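Local coordinates for NikO protein (Streptomyces tendae, PDB 4FQD) that is an enolpyruvyl transferase essential in nikkomycin biosynthesis, probably using phosphoenolpyruvate as the donor, at residues E67-A72 / V87-W92; W92-L97 / S117-A122; D305-R310 / K325-V330; L350-E355 / L389-P394; L145-R150 / L178-N183. The protein carries 4 engineered substitutions. All blocks are in the same frame, centred on the assembly; numbering follows the deposited sequence.

Contact 1: residues E67-A72 / V87-W92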
# COMPACT_ATOMS: atom_id res chain seq x y z
N GLU A 67 3.78 26.07 31.33
CA GLU A 67 4.78 27.09 31.62
C GLU A 67 4.70 28.24 30.63
O GLU A 67 4.87 29.40 31.00
CB GLU A 67 6.19 26.48 31.62
CG GLU A 67 6.45 25.50 32.75
CD GLU A 67 7.80 24.81 32.64
OE1 GLU A 67 8.55 25.14 31.70
OE2 GLU A 67 8.10 23.95 33.48
N ILE A 68 4.43 27.91 29.37
CA ILE A 68 4.29 28.93 28.33
C ILE A 68 3.14 29.88 28.64
O ILE A 68 3.27 31.10 28.49
CB ILE A 68 4.08 28.29 26.94
CG1 ILE A 68 5.36 27.59 26.47
CG2 ILE A 68 3.65 29.33 25.92
CD1 ILE A 68 5.22 26.89 25.13
N PHE A 69 2.02 29.32 29.09
CA PHE A 69 0.85 30.12 29.46
C PHE A 69 1.17 31.10 30.58
O PHE A 69 0.90 32.30 30.47
CB PHE A 69 -0.31 29.21 29.86
CG PHE A 69 -1.26 28.90 28.74
CD1 PHE A 69 -0.83 28.25 27.60
CD2 PHE A 69 -2.60 29.26 28.84
CE1 PHE A 69 -1.71 27.96 26.58
CE2 PHE A 69 -3.48 28.99 27.81
CZ PHE A 69 -3.04 28.33 26.68
N ARG A 70 1.74 30.59 31.67
CA ARG A 70 2.07 31.43 32.82
C ARG A 70 3.14 32.46 32.50
O ARG A 70 3.15 33.55 33.06
CB ARG A 70 2.50 30.56 34.01
CG ARG A 70 1.40 29.68 34.57
CD ARG A 70 1.87 28.94 35.81
NE ARG A 70 3.00 28.05 35.53
CZ ARG A 70 2.88 26.77 35.21
NH1 ARG A 70 1.68 26.21 35.14
NH2 ARG A 70 3.96 26.04 34.97
N ALA A 71 4.05 32.11 31.59
CA ALA A 71 5.13 33.01 31.20
C ALA A 71 4.59 34.19 30.40
O ALA A 71 5.22 35.25 30.33
CB ALA A 71 6.19 32.26 30.41
N ALA A 72 3.43 34.01 29.78
CA ALA A 72 2.81 35.05 28.98
C ALA A 72 1.76 35.82 29.78
O ALA A 72 0.99 36.60 29.22
CB ALA A 72 2.20 34.47 27.71
N VAL A 87 -6.60 25.83 31.77
CA VAL A 87 -5.90 26.98 31.19
C VAL A 87 -6.87 28.14 30.94
O VAL A 87 -8.08 27.94 30.84
CB VAL A 87 -5.22 26.61 29.86
CG1 VAL A 87 -4.12 25.58 30.09
CG2 VAL A 87 -6.25 26.09 28.86
N ASP A 88 -6.32 29.35 30.86
CA ASP A 88 -7.11 30.54 30.59
C ASP A 88 -6.23 31.61 29.97
O ASP A 88 -5.30 32.11 30.60
CB ASP A 88 -7.75 31.06 31.88
CG ASP A 88 -8.91 32.02 31.61
OD1 ASP A 88 -9.01 32.53 30.48
OD2 ASP A 88 -9.71 32.25 32.54
N ALA A 89 -6.53 31.97 28.72
CA ALA A 89 -5.71 32.92 27.98
C ALA A 89 -6.30 34.33 28.02
O ALA A 89 -6.00 35.16 27.16
CB ALA A 89 -5.53 32.46 26.54
N SER A 90 -7.14 34.60 29.02
CA SER A 90 -7.78 35.90 29.15
C SER A 90 -6.77 37.03 29.36
O SER A 90 -6.83 38.05 28.68
CB SER A 90 -8.79 35.89 30.30
OG SER A 90 -9.76 34.88 30.12
N ALA A 91 -5.85 36.82 30.30
CA ALA A 91 -4.88 37.85 30.65
C ALA A 91 -3.57 37.71 29.87
O ALA A 91 -2.53 38.21 30.30
CB ALA A 91 -4.61 37.83 32.15
N TRP A 92 -3.64 37.04 28.73
CA TRP A 92 -2.48 36.87 27.87
C TRP A 92 -2.03 38.22 27.32
O TRP A 92 -2.74 38.84 26.53
CB TRP A 92 -2.81 35.92 26.71
CG TRP A 92 -1.62 35.32 26.03
CD1 TRP A 92 -0.61 36.00 25.40
CD2 TRP A 92 -1.32 33.93 25.88
NE1 TRP A 92 0.30 35.11 24.89
CE2 TRP A 92 -0.11 33.83 25.17
CE3 TRP A 92 -1.96 32.75 26.29
CZ2 TRP A 92 0.47 32.61 24.85
CZ3 TRP A 92 -1.38 31.54 25.98
CH2 TRP A 92 -0.17 31.47 25.27
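F69, near the end of helix 60-71, and W92, in the loop after strand 84-88, form a T-shaped aromatic pair. The edge of the indole points at the face of F69: the centroids of the F69 ring and the W92 six-membered ring lie 4.8 Å apart and the planes stand at 76°. W92 CZ3 does the touching, 3.6 Å from F69 CE1 and above the centre of the phenyl ring. W92 CG, anti to the backbone N (chi1 -161°), starts the indole back toward F69.

Aliphatic contacts close in around this pair. V87 packs over the opposite face of F69, its CB 3.6 Å from F69 CE2 and its CG1 displaced toward the rim, so the phenyl ring is sandwiched between a valine and an indole edge. A89 CB approaches F69 CE2 more loosely, at 4.2 Å, and I68 CG2 meets W92 CH2 at 4.4 Å. A CH-pi contact is added by A72, the first residue beyond the helix: its CB sits 3.7 Å from the centroid of the five-membered ring of W92, over the face. A74 touches both aromatic side chains, and A76 of strand 75-79 also covers F69.

The polar side chains bond locally: D88 OD1 accepts S90 N at 3.1 Å, from above the carboxylate plane, in an Asx turn that leads into the type I turn A89-W92. Just beyond W92, the backbones of A72 and D93 are hydrogen-bonded.

This buried join of helix to strand end and following loop thus rests on dispersion and ring electrostatics, with F69 crossing both V87 and W92 at about right angles.

Contact 2: residues W92-L97 / S117-A122. Engineered in segment 92-97: E96 (natural residue Asp), L97 (natural residue Val).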
# COMPACT_ATOMS: atom_id res chain seq x y z
N TRP A 92 -3.64 37.04 28.73
CA TRP A 92 -2.48 36.87 27.87
C TRP A 92 -2.03 38.22 27.32
O TRP A 92 -2.74 38.84 26.53
CB TRP A 92 -2.81 35.92 26.71
CG TRP A 92 -1.62 35.32 26.03
CD1 TRP A 92 -0.61 36.00 25.40
CD2 TRP A 92 -1.32 33.93 25.88
NE1 TRP A 92 0.30 35.11 24.89
CE2 TRP A 92 -0.11 33.83 25.17
CE3 TRP A 92 -1.96 32.75 26.29
CZ2 TRP A 92 0.47 32.61 24.85
CZ3 TRP A 92 -1.38 31.54 25.98
CH2 TRP A 92 -0.17 31.47 25.27
N ASP A 93 -0.86 38.68 27.74
CA ASP A 93 -0.35 39.98 27.30
C ASP A 93 0.60 39.85 26.11
O ASP A 93 0.64 38.81 25.45
CB ASP A 93 0.30 40.74 28.45
CG ASP A 93 1.47 39.99 29.07
OD1 ASP A 93 2.35 39.51 28.32
OD2 ASP A 93 1.52 39.89 30.31
N ARG A 94 1.37 40.90 25.86
CA ARG A 94 2.29 40.91 24.73
C ARG A 94 3.73 41.19 25.13
O ARG A 94 4.05 42.26 25.65
CB ARG A 94 1.83 41.89 23.66
CG ARG A 94 1.49 43.28 24.18
CD ARG A 94 0.66 44.06 23.18
NE ARG A 94 -0.66 43.47 23.00
CZ ARG A 94 -1.53 43.83 22.06
NH1 ARG A 94 -1.21 44.79 21.20
NH2 ARG A 94 -2.71 43.24 21.98
N ALA A 95 4.60 40.21 24.89
CA ALA A 95 6.02 40.33 25.19
C ALA A 95 6.79 39.24 24.47
O ALA A 95 6.23 38.51 23.65
CB ALA A 95 6.26 40.25 26.68
N GLU A 96 8.08 39.12 24.77
CA GLU A 96 8.90 38.07 24.18
C GLU A 96 8.59 36.73 24.85
O GLU A 96 8.58 36.62 26.07
CB GLU A 96 10.39 38.38 24.34
CG GLU A 96 10.80 39.76 23.85
CD GLU A 96 11.01 40.75 24.98
OE1 GLU A 96 10.01 41.28 25.50
OE2 GLU A 96 12.18 40.99 25.36
N LEU A 97 8.32 35.71 24.03
CA LEU A 97 8.16 34.36 24.55
C LEU A 97 9.52 33.66 24.56
O LEU A 97 10.16 33.54 23.51
CB LEU A 97 7.16 33.56 23.72
CG LEU A 97 5.71 34.06 23.72
CD1 LEU A 97 5.35 34.63 22.35
CD2 LEU A 97 4.75 32.96 24.11
N SER A 117 -2.87 36.96 16.24
CA SER A 117 -4.21 37.54 16.23
C SER A 117 -4.43 38.43 17.45
O SER A 117 -5.28 39.32 17.43
CB SER A 117 -5.27 36.44 16.19
OG SER A 117 -6.57 36.98 16.29
N ARG A 118 -3.66 38.19 18.50
CA ARG A 118 -3.82 38.93 19.74
C ARG A 118 -2.87 40.12 19.82
O ARG A 118 -3.22 41.17 20.36
CB ARG A 118 -3.58 38.00 20.94
CG ARG A 118 -4.33 38.40 22.19
CD ARG A 118 -4.04 37.46 23.34
NE ARG A 118 -5.16 37.40 24.27
CZ ARG A 118 -5.98 36.36 24.39
NH1 ARG A 118 -6.98 36.40 25.26
NH2 ARG A 118 -5.80 35.29 23.64
N ASN A 119 -1.67 39.96 19.27
CA ASN A 119 -0.65 40.99 19.37
C ASN A 119 -0.29 41.61 18.02
O ASN A 119 0.33 42.67 17.96
CB ASN A 119 0.61 40.43 20.03
CG ASN A 119 0.33 39.77 21.37
OD1 ASN A 119 -0.66 40.09 22.03
ND2 ASN A 119 1.19 38.84 21.76
N GLY A 120 -0.70 40.95 16.94
CA GLY A 120 -0.38 41.42 15.61
C GLY A 120 1.00 40.98 15.16
O GLY A 120 1.32 41.02 13.97
N VAL A 121 1.81 40.56 16.12
CA VAL A 121 3.17 40.10 15.84
C VAL A 121 3.47 38.80 16.57
O VAL A 121 2.88 38.51 17.61
CB VAL A 121 4.22 41.16 16.24
CG1 VAL A 121 4.27 42.28 15.21
CG2 VAL A 121 3.93 41.71 17.62
N ALA A 122 4.40 38.03 16.02
CA ALA A 122 4.81 36.77 16.62
C ALA A 122 6.16 36.34 16.05
O ALA A 122 6.39 36.42 14.84
CB ALA A 122 3.77 35.69 16.38
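The turn from helix 112-118 into strand 121-124 places R118 and N119 against W92 and R94, in the loop that leads from strand 84-88 to helix 99-102. It is a largely surface junction of the inverse alpha/beta barrel, and G120 makes the turn possible: it leaves the helix with a phi of 84°, where a side chain would run into the preceding carbonyl oxygen.

R118 reaches out with its chain extended from CG to NE and lays one face of its guanidinium against W92 CB, which is offset toward the rim of the group; R118 NE is 3.7 Å from W92 CB. The same NE is 3.6 Å from W92 O. The far end of R118 is held by a hydrogen bond from NH1 to A47 O.

R94 and N119 slide past each other in opposite directions. R94 CG sits between the backbone N and the carbonyl carbon (chi1 50°), and the chain bends at chi3 (67°). N119 CA lies over the centre of one face of the R94 guanidinium, 3.9 Å above its plane, while R94 CB meets N119 CG at 3.5 Å. R94 NH2 comes within 2.7 Å of R118 O, but the angle is too poor for a hydrogen bond. W92 and the engineered L97 both touch L115 of the helix.

The two arginines carry like charges that do not meet, R94 NH2 and R118 NE being 6.7 Å apart. A positive group near the helix's carbonyl end would probably be stabilised by it, yet the cohesion comes mainly from van der Waals contact of aliphatic atoms and guanidinium faces rather than directed bonds.

Contact 3: residues D305-R310 / K325-V330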
# COMPACT_ATOMS: atom_id res chain seq x y z
N ASP A 305 -7.56 -7.27 12.61
CA ASP A 305 -8.52 -8.32 12.29
C ASP A 305 -7.98 -9.21 11.17
O ASP A 305 -8.20 -10.42 11.16
CB ASP A 305 -9.86 -7.72 11.88
CG ASP A 305 -10.88 -8.78 11.51
OD1 ASP A 305 -10.90 -9.85 12.16
OD2 ASP A 305 -11.67 -8.55 10.56
N ARG A 306 -7.28 -8.60 10.22
CA ARG A 306 -6.70 -9.33 9.10
C ARG A 306 -5.51 -10.17 9.53
O ARG A 306 -5.23 -11.22 8.93
CB ARG A 306 -6.31 -8.36 7.98
CG ARG A 306 -7.48 -7.90 7.13
CD ARG A 306 -7.22 -6.54 6.49
NE ARG A 306 -5.99 -6.52 5.70
CZ ARG A 306 -5.45 -5.42 5.18
NH1 ARG A 306 -6.04 -4.25 5.37
NH2 ARG A 306 -4.33 -5.49 4.48
N MET A 307 -4.81 -9.73 10.57
CA MET A 307 -3.66 -10.47 11.08
C MET A 307 -4.09 -11.61 11.99
O MET A 307 -3.33 -12.54 12.24
CB MET A 307 -2.70 -9.53 11.82
CG MET A 307 -2.11 -8.43 10.96
SD MET A 307 -0.90 -7.41 11.82
CE MET A 307 0.52 -8.51 11.82
N GLY A 308 -5.33 -11.54 12.47
CA GLY A 308 -5.86 -12.57 13.35
C GLY A 308 -5.79 -12.17 14.81
O GLY A 308 -5.94 -13.01 15.70
N VAL A 309 -5.55 -10.89 15.06
CA VAL A 309 -5.47 -10.37 16.42
C VAL A 309 -6.86 -10.15 17.01
O VAL A 309 -7.69 -9.46 16.43
CB VAL A 309 -4.68 -9.04 16.47
CG1 VAL A 309 -4.85 -8.37 17.83
CG2 VAL A 309 -3.21 -9.28 16.17
N ARG A 310 -7.11 -10.75 18.17
CA ARG A 310 -8.40 -10.61 18.83
C ARG A 310 -8.39 -9.52 19.90
O ARG A 310 -7.60 -9.56 20.84
CB ARG A 310 -8.85 -11.93 19.46
CG ARG A 310 -10.07 -11.78 20.36
CD ARG A 310 -10.49 -13.10 20.98
NE ARG A 310 -11.54 -12.91 21.98
CZ ARG A 310 -12.15 -13.89 22.63
NH1 ARG A 310 -11.83 -15.15 22.38
NH2 ARG A 310 -13.10 -13.61 23.52
N LYS A 325 -2.09 -18.63 18.21
CA LYS A 325 -1.54 -19.23 17.00
C LYS A 325 -0.81 -18.13 16.22
O LYS A 325 -1.02 -16.95 16.50
CB LYS A 325 -2.65 -19.85 16.16
CG LYS A 325 -3.68 -18.86 15.64
CD LYS A 325 -4.76 -19.58 14.85
CE LYS A 325 -5.71 -18.60 14.19
NZ LYS A 325 -6.40 -17.73 15.18
N PRO A 326 0.05 -18.51 15.27
CA PRO A 326 0.74 -17.51 14.44
C PRO A 326 -0.22 -16.56 13.73
O PRO A 326 -1.34 -16.95 13.39
CB PRO A 326 1.49 -18.37 13.42
CG PRO A 326 1.75 -19.64 14.13
CD PRO A 326 0.56 -19.87 15.01
N LEU A 327 0.22 -15.33 13.52
CA LEU A 327 -0.61 -14.32 12.87
C LEU A 327 -0.53 -14.43 11.35
O LEU A 327 0.24 -15.23 10.81
CB LEU A 327 -0.19 -12.92 13.31
CG LEU A 327 -0.41 -12.57 14.78
CD1 LEU A 327 0.08 -11.17 15.09
CD2 LEU A 327 -1.87 -12.73 15.16
N ARG A 328 -1.34 -13.63 10.66
CA ARG A 328 -1.32 -13.57 9.21
C ARG A 328 -0.67 -12.28 8.74
O ARG A 328 -0.89 -11.22 9.32
CB ARG A 328 -2.73 -13.70 8.64
CG ARG A 328 -3.25 -15.13 8.59
CD ARG A 328 -4.54 -15.28 9.39
NE ARG A 328 -5.52 -14.26 9.04
CZ ARG A 328 -6.73 -14.17 9.59
NH1 ARG A 328 -7.56 -13.21 9.21
NH2 ARG A 328 -7.10 -15.04 10.52
N PRO A 329 0.14 -12.36 7.67
CA PRO A 329 0.84 -11.19 7.14
C PRO A 329 -0.11 -10.23 6.42
O PRO A 329 -1.16 -10.65 5.93
CB PRO A 329 1.82 -11.80 6.14
CG PRO A 329 1.16 -13.05 5.69
CD PRO A 329 0.44 -13.58 6.90
N VAL A 330 0.26 -8.96 6.38
CA VAL A 330 -0.55 -7.94 5.72
C VAL A 330 0.33 -6.97 4.93
O VAL A 330 1.50 -6.78 5.25
CB VAL A 330 -1.38 -7.13 6.73
CG1 VAL A 330 -2.52 -7.96 7.30
CG2 VAL A 330 -0.48 -6.60 7.84
O HOH W 1 -4.32 -11.34 6.35
O HOH W 2 -3.90 -15.62 12.91
O HOH W 3 -4.82 -15.75 16.00
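L327 and R328 bring the loop 325-330 against M307 and G308. At its start K325 is bridged to G308 by a water that accepts from K325 NZ and donates to G308 O. P326 is also water-bridged, by a second water that donates both to its O and to M307 O. L327 turns inward, its CD2 3.3 Å from M307 O and 3.8 Å from V309 CG2.

R328 makes the direct bond, its N donating to M307 O at 2.8 Å with an angle of 161° at the hydrogen. Helix 298-307 stops here in a Schellman motif with G308, of positive phi, as C-prime residue, so the loop before strand 331-334 meets carbonyls at the helix C-terminus. The R328 chain bends at chi2 and chi3; G308 N lies over the centre of one face of its guanidinium, 4.1 Å from the plane, and R328 NE is 3.1 Å from R306 O. A water donates to R306 O and to P329 O.

V330 ends the segment with apolar packing: its CG1 touches M307 CG at 3.7 Å, crossing that side chain at about a right angle, and R306 CB at 3.9 Å, while the R306 guanidinium turns to a salt bridge with D302.

Contact 4: residues L350-E355 / L389-P394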
# COMPACT_ATOMS: atom_id res chain seq x y z
N LEU A 350 4.43 -6.96 15.25
CA LEU A 350 3.41 -7.99 15.16
C LEU A 350 3.61 -8.84 13.91
O LEU A 350 3.31 -10.03 13.91
CB LEU A 350 2.01 -7.36 15.13
CG LEU A 350 1.51 -6.73 16.43
CD1 LEU A 350 0.21 -5.97 16.19
CD2 LEU A 350 1.31 -7.80 17.50
N GLY A 351 4.14 -8.22 12.86
CA GLY A 351 4.40 -8.92 11.61
C GLY A 351 5.49 -9.97 11.75
O GLY A 351 5.54 -10.93 10.98
N ALA A 352 6.36 -9.79 12.74
CA ALA A 352 7.43 -10.74 13.00
C ALA A 352 6.88 -12.06 13.53
O ALA A 352 7.56 -13.09 13.51
CB ALA A 352 8.43 -10.16 13.99
N TYR A 353 5.63 -12.03 13.99
CA TYR A 353 4.97 -13.22 14.51
C TYR A 353 3.97 -13.78 13.50
O TYR A 353 3.30 -14.78 13.76
CB TYR A 353 4.27 -12.91 15.83
CG TYR A 353 5.22 -12.63 16.97
CD1 TYR A 353 5.83 -11.39 17.10
CD2 TYR A 353 5.49 -13.61 17.92
CE1 TYR A 353 6.70 -11.14 18.15
CE2 TYR A 353 6.35 -13.36 18.97
CZ TYR A 353 6.96 -12.12 19.08
OH TYR A 353 7.82 -11.87 20.12
N ALA A 354 3.87 -13.13 12.34
CA ALA A 354 2.99 -13.59 11.28
C ALA A 354 3.73 -14.56 10.36
O ALA A 354 4.95 -14.49 10.23
CB ALA A 354 2.46 -12.41 10.48
N GLU A 355 2.98 -15.46 9.73
CA GLU A 355 3.58 -16.42 8.81
C GLU A 355 3.56 -15.92 7.37
O GLU A 355 2.62 -16.18 6.62
CB GLU A 355 2.88 -17.78 8.92
CG GLU A 355 3.21 -18.53 10.20
CD GLU A 355 2.67 -19.94 10.21
OE1 GLU A 355 1.78 -20.25 9.38
OE2 GLU A 355 3.13 -20.75 11.05
N LEU A 389 9.01 -0.76 4.02
CA LEU A 389 9.61 -1.68 4.98
C LEU A 389 8.95 -3.05 4.87
O LEU A 389 7.73 -3.16 4.82
CB LEU A 389 9.46 -1.15 6.41
CG LEU A 389 9.68 -2.15 7.54
CD1 LEU A 389 11.12 -2.65 7.55
CD2 LEU A 389 9.32 -1.53 8.88
N ARG A 390 9.77 -4.10 4.82
CA ARG A 390 9.25 -5.46 4.73
C ARG A 390 9.75 -6.30 5.89
O ARG A 390 10.92 -6.25 6.25
CB ARG A 390 9.66 -6.10 3.40
CG ARG A 390 8.98 -7.43 3.12
CD ARG A 390 9.99 -8.47 2.67
NE ARG A 390 10.89 -7.95 1.64
CZ ARG A 390 12.16 -8.31 1.50
NH1 ARG A 390 12.69 -9.19 2.33
NH2 ARG A 390 12.90 -7.78 0.54
N VAL A 391 8.84 -7.08 6.48
CA VAL A 391 9.19 -7.99 7.56
C VAL A 391 8.98 -9.44 7.12
O VAL A 391 7.88 -9.81 6.71
CB VAL A 391 8.37 -7.71 8.83
CG1 VAL A 391 8.68 -8.74 9.91
CG2 VAL A 391 8.65 -6.30 9.34
N ASP A 392 10.04 -10.24 7.20
CA ASP A 392 9.98 -11.63 6.78
C ASP A 392 9.60 -12.56 7.93
O ASP A 392 10.46 -13.22 8.51
CB ASP A 392 11.31 -12.07 6.18
CG ASP A 392 11.59 -11.42 4.83
OD1 ASP A 392 10.62 -11.22 4.07
OD2 ASP A 392 12.76 -11.12 4.55
N GLY A 393 8.31 -12.62 8.24
CA GLY A 393 7.82 -13.49 9.29
C GLY A 393 7.70 -14.93 8.82
O GLY A 393 7.52 -15.18 7.62
N PRO A 394 7.81 -15.89 9.75
CA PRO A 394 8.02 -15.66 11.18
C PRO A 394 9.47 -15.35 11.51
O PRO A 394 10.38 -16.03 11.02
CB PRO A 394 7.62 -17.00 11.82
CG PRO A 394 6.99 -17.81 10.72
CD PRO A 394 7.60 -17.32 9.46
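P394, A352 and G393 carry this contact, where the end of helix 344-351 and the residues after it rest on strand 388-393 of a mixed four-stranded sheet in the inverse alpha/beta barrel. A type I turn runs from G351 to A354.

P394 follows a cis peptide bond and lies against the carbonyls of that turn. Its CA makes a CA-H...O contact with A352 O at 3.5 Å, and its CG meets E355 CG at 3.9 Å, the two side chains passing at a slant. P394 N has no hydrogen to offer A354 O, although only 3.2 Å separates them.

A354 O instead takes a CA-H...O contact from G393 CA, at 3.2 Å with an angle of 127° at the hydrogen. A CB on G393 would clash with both A354 O and G351 O. The backbone of A352 is also hydrogen-bonded to C395, just past the proline.

The apolar partner of A352 is V391, one of whose methyls covers the G351-A352 peptide. V391 CG1 stands anti to its own backbone N (chi1 176°), and lies 3.8 Å from A352 N and 4.3 Å from A352 CB.

Contact 5: residues L145-R150 / L178-N183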
# COMPACT_ATOMS: atom_id res chain seq x y z
N LEU A 145 3.46 28.57 7.73
CA LEU A 145 3.61 29.97 7.34
C LEU A 145 2.83 30.27 6.06
O LEU A 145 2.34 31.38 5.88
CB LEU A 145 5.09 30.32 7.16
CG LEU A 145 5.98 30.11 8.38
CD1 LEU A 145 7.42 30.45 8.06
CD2 LEU A 145 5.48 30.94 9.56
N ASP A 146 2.73 29.28 5.18
CA ASP A 146 1.99 29.45 3.94
C ASP A 146 0.49 29.55 4.20
O ASP A 146 -0.22 30.30 3.53
CB ASP A 146 2.29 28.30 2.97
CG ASP A 146 1.65 28.51 1.61
OD1 ASP A 146 0.47 28.15 1.44
OD2 ASP A 146 2.34 29.02 0.71
N VAL A 147 0.01 28.78 5.17
CA VAL A 147 -1.40 28.81 5.55
C VAL A 147 -1.77 30.17 6.14
O VAL A 147 -2.72 30.81 5.69
CB VAL A 147 -1.74 27.71 6.56
CG1 VAL A 147 -3.14 27.91 7.11
CG2 VAL A 147 -1.61 26.34 5.91
N MET A 148 -1.01 30.60 7.14
CA MET A 148 -1.23 31.89 7.78
C MET A 148 -1.04 33.04 6.78
O MET A 148 -1.66 34.09 6.91
CB MET A 148 -0.30 32.08 8.98
CG MET A 148 -0.73 31.30 10.21
SD MET A 148 0.38 31.50 11.62
CE MET A 148 1.81 30.59 11.05
N GLY A 149 -0.19 32.81 5.78
CA GLY A 149 0.06 33.80 4.75
C GLY A 149 -1.17 34.10 3.92
O GLY A 149 -1.32 35.21 3.40
N ARG A 150 -2.05 33.12 3.79
CA ARG A 150 -3.28 33.29 3.02
C ARG A 150 -4.29 34.14 3.78
O ARG A 150 -5.25 34.65 3.19
CB ARG A 150 -3.90 31.94 2.67
CG ARG A 150 -2.99 31.02 1.89
CD ARG A 150 -3.80 30.07 1.04
NE ARG A 150 -3.02 28.92 0.58
CZ ARG A 150 -3.48 28.00 -0.26
NH1 ARG A 150 -4.71 28.10 -0.75
NH2 ARG A 150 -2.71 26.99 -0.62
N LEU A 178 -5.74 19.91 0.15
CA LEU A 178 -4.93 19.01 -0.67
C LEU A 178 -3.69 19.72 -1.20
O LEU A 178 -2.77 19.09 -1.72
CB LEU A 178 -5.75 18.43 -1.81
CG LEU A 178 -6.94 17.56 -1.40
CD1 LEU A 178 -7.59 16.90 -2.61
CD2 LEU A 178 -6.51 16.51 -0.38
N ASP A 179 -3.68 21.05 -1.07
CA ASP A 179 -2.52 21.86 -1.40
C ASP A 179 -1.35 21.53 -0.49
O ASP A 179 -0.20 21.82 -0.81
CB ASP A 179 -2.87 23.34 -1.28
CG ASP A 179 -3.70 23.85 -2.44
OD1 ASP A 179 -4.24 23.02 -3.21
OD2 ASP A 179 -3.82 25.08 -2.59
N TYR A 180 -1.65 20.92 0.65
CA TYR A 180 -0.63 20.61 1.65
C TYR A 180 -0.47 19.11 1.84
O TYR A 180 -0.13 18.65 2.93
CB TYR A 180 -0.97 21.30 2.97
CG TYR A 180 -1.17 22.79 2.82
CD1 TYR A 180 -0.08 23.66 2.84
CD2 TYR A 180 -2.43 23.33 2.65
CE1 TYR A 180 -0.26 25.02 2.70
CE2 TYR A 180 -2.62 24.69 2.51
CZ TYR A 180 -1.53 25.53 2.54
OH TYR A 180 -1.71 26.89 2.40
N THR A 181 -0.71 18.35 0.78
CA THR A 181 -0.49 16.91 0.79
C THR A 181 0.52 16.53 -0.29
O THR A 181 0.60 17.19 -1.33
CB THR A 181 -1.80 16.13 0.53
OG1 THR A 181 -2.27 16.41 -0.80
CG2 THR A 181 -2.87 16.54 1.53
N ARG A 182 1.30 15.48 -0.04
CA ARG A 182 2.27 15.01 -1.03
C ARG A 182 1.55 14.37 -2.22
O ARG A 182 1.84 14.68 -3.37
CB ARG A 182 3.25 14.02 -0.41
CG ARG A 182 4.24 13.45 -1.42
CD ARG A 182 5.08 12.32 -0.83
NE ARG A 182 6.02 12.79 0.19
CZ ARG A 182 5.89 12.54 1.49
NH1 ARG A 182 4.87 11.82 1.93
NH2 ARG A 182 6.79 13.01 2.34
N ASN A 183 0.61 13.48 -1.92
CA ASN A 183 -0.19 12.83 -2.95
C ASN A 183 -1.65 13.24 -2.85
O ASN A 183 -2.31 12.97 -1.84
CB ASN A 183 -0.05 11.31 -2.86
CG ASN A 183 -0.60 10.60 -4.08
OD1 ASN A 183 -1.80 10.35 -4.18
ND2 ASN A 183 0.28 10.26 -5.01
O HOH W 4 -6.37 26.38 -2.31
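Y180 places its hydroxyl between D146 and R150 in the inverse alpha/beta barrel; these two, at the end of helix 142-149, form a salt-bridge network with D179 of the loop after strand 174-176. Y180 OH donates to D146 OD1 at 2.7 Å, and the carboxylate receives it on the anti lone pair, the one facing away from its other oxygen. One turn further on, R150 reaches toward the tyrosine tip to tip, its NE 3.0 Å from Y180 OH. R150 NH2 goes on to D179 OD2 in a salt bridge of 3.0 Å; the bond is nearly straight, 174° at the hydrogen, lies in the guanidinium plane and again uses the anti lone pair.

V147, next to D146 in sequence, packs over the face of the phenol ring, its CG2 3.9 Å from the ring centroid in a CH-pi contact and 3.5 Å from Y180 CZ.

Around this first shell, a water accepts from R150 NH1 and donates to D179 OD2, adding a bridge beside the direct bond. R150 NE and D146 OD1 make a long ion pair of 3.7 Å. The guanidinium would be expected to balance the negative charge of both carboxylates, D146 OD1 and D179 OD2 lying 6.6 Å apart.

Further out, A195 of helix 192-204 touches both V147 and Y180, and I175 of strand 174-176 touches both R150 and Y180. L178, just before D179, is bonded twice: its N donates to D176 OD1, and its O accepts from T181 OG1 at 2.9 Å.

Along the chain the contacts come in the order 1, 2, 5, 3, 4, and they cluster in two places. Contacts 1 and 2 have centres 11 Å apart and share W92, which links helix 60-71 with the end of helix 112-118. Contacts 3 and 4 are also 11 Å apart and are joined by backbone bonds from L327 to Y353 and E355. The pairs lie on opposite sides of the chain's centre, contact 1 being 48 Å from both 3 and 4, consistent with the two-domain inverse barrel of this family. Contact 5, 24 Å from contact 2, follows it through strand 121-124 and helix 142-149. Each joins the end of a helix to a nearby loop or strand.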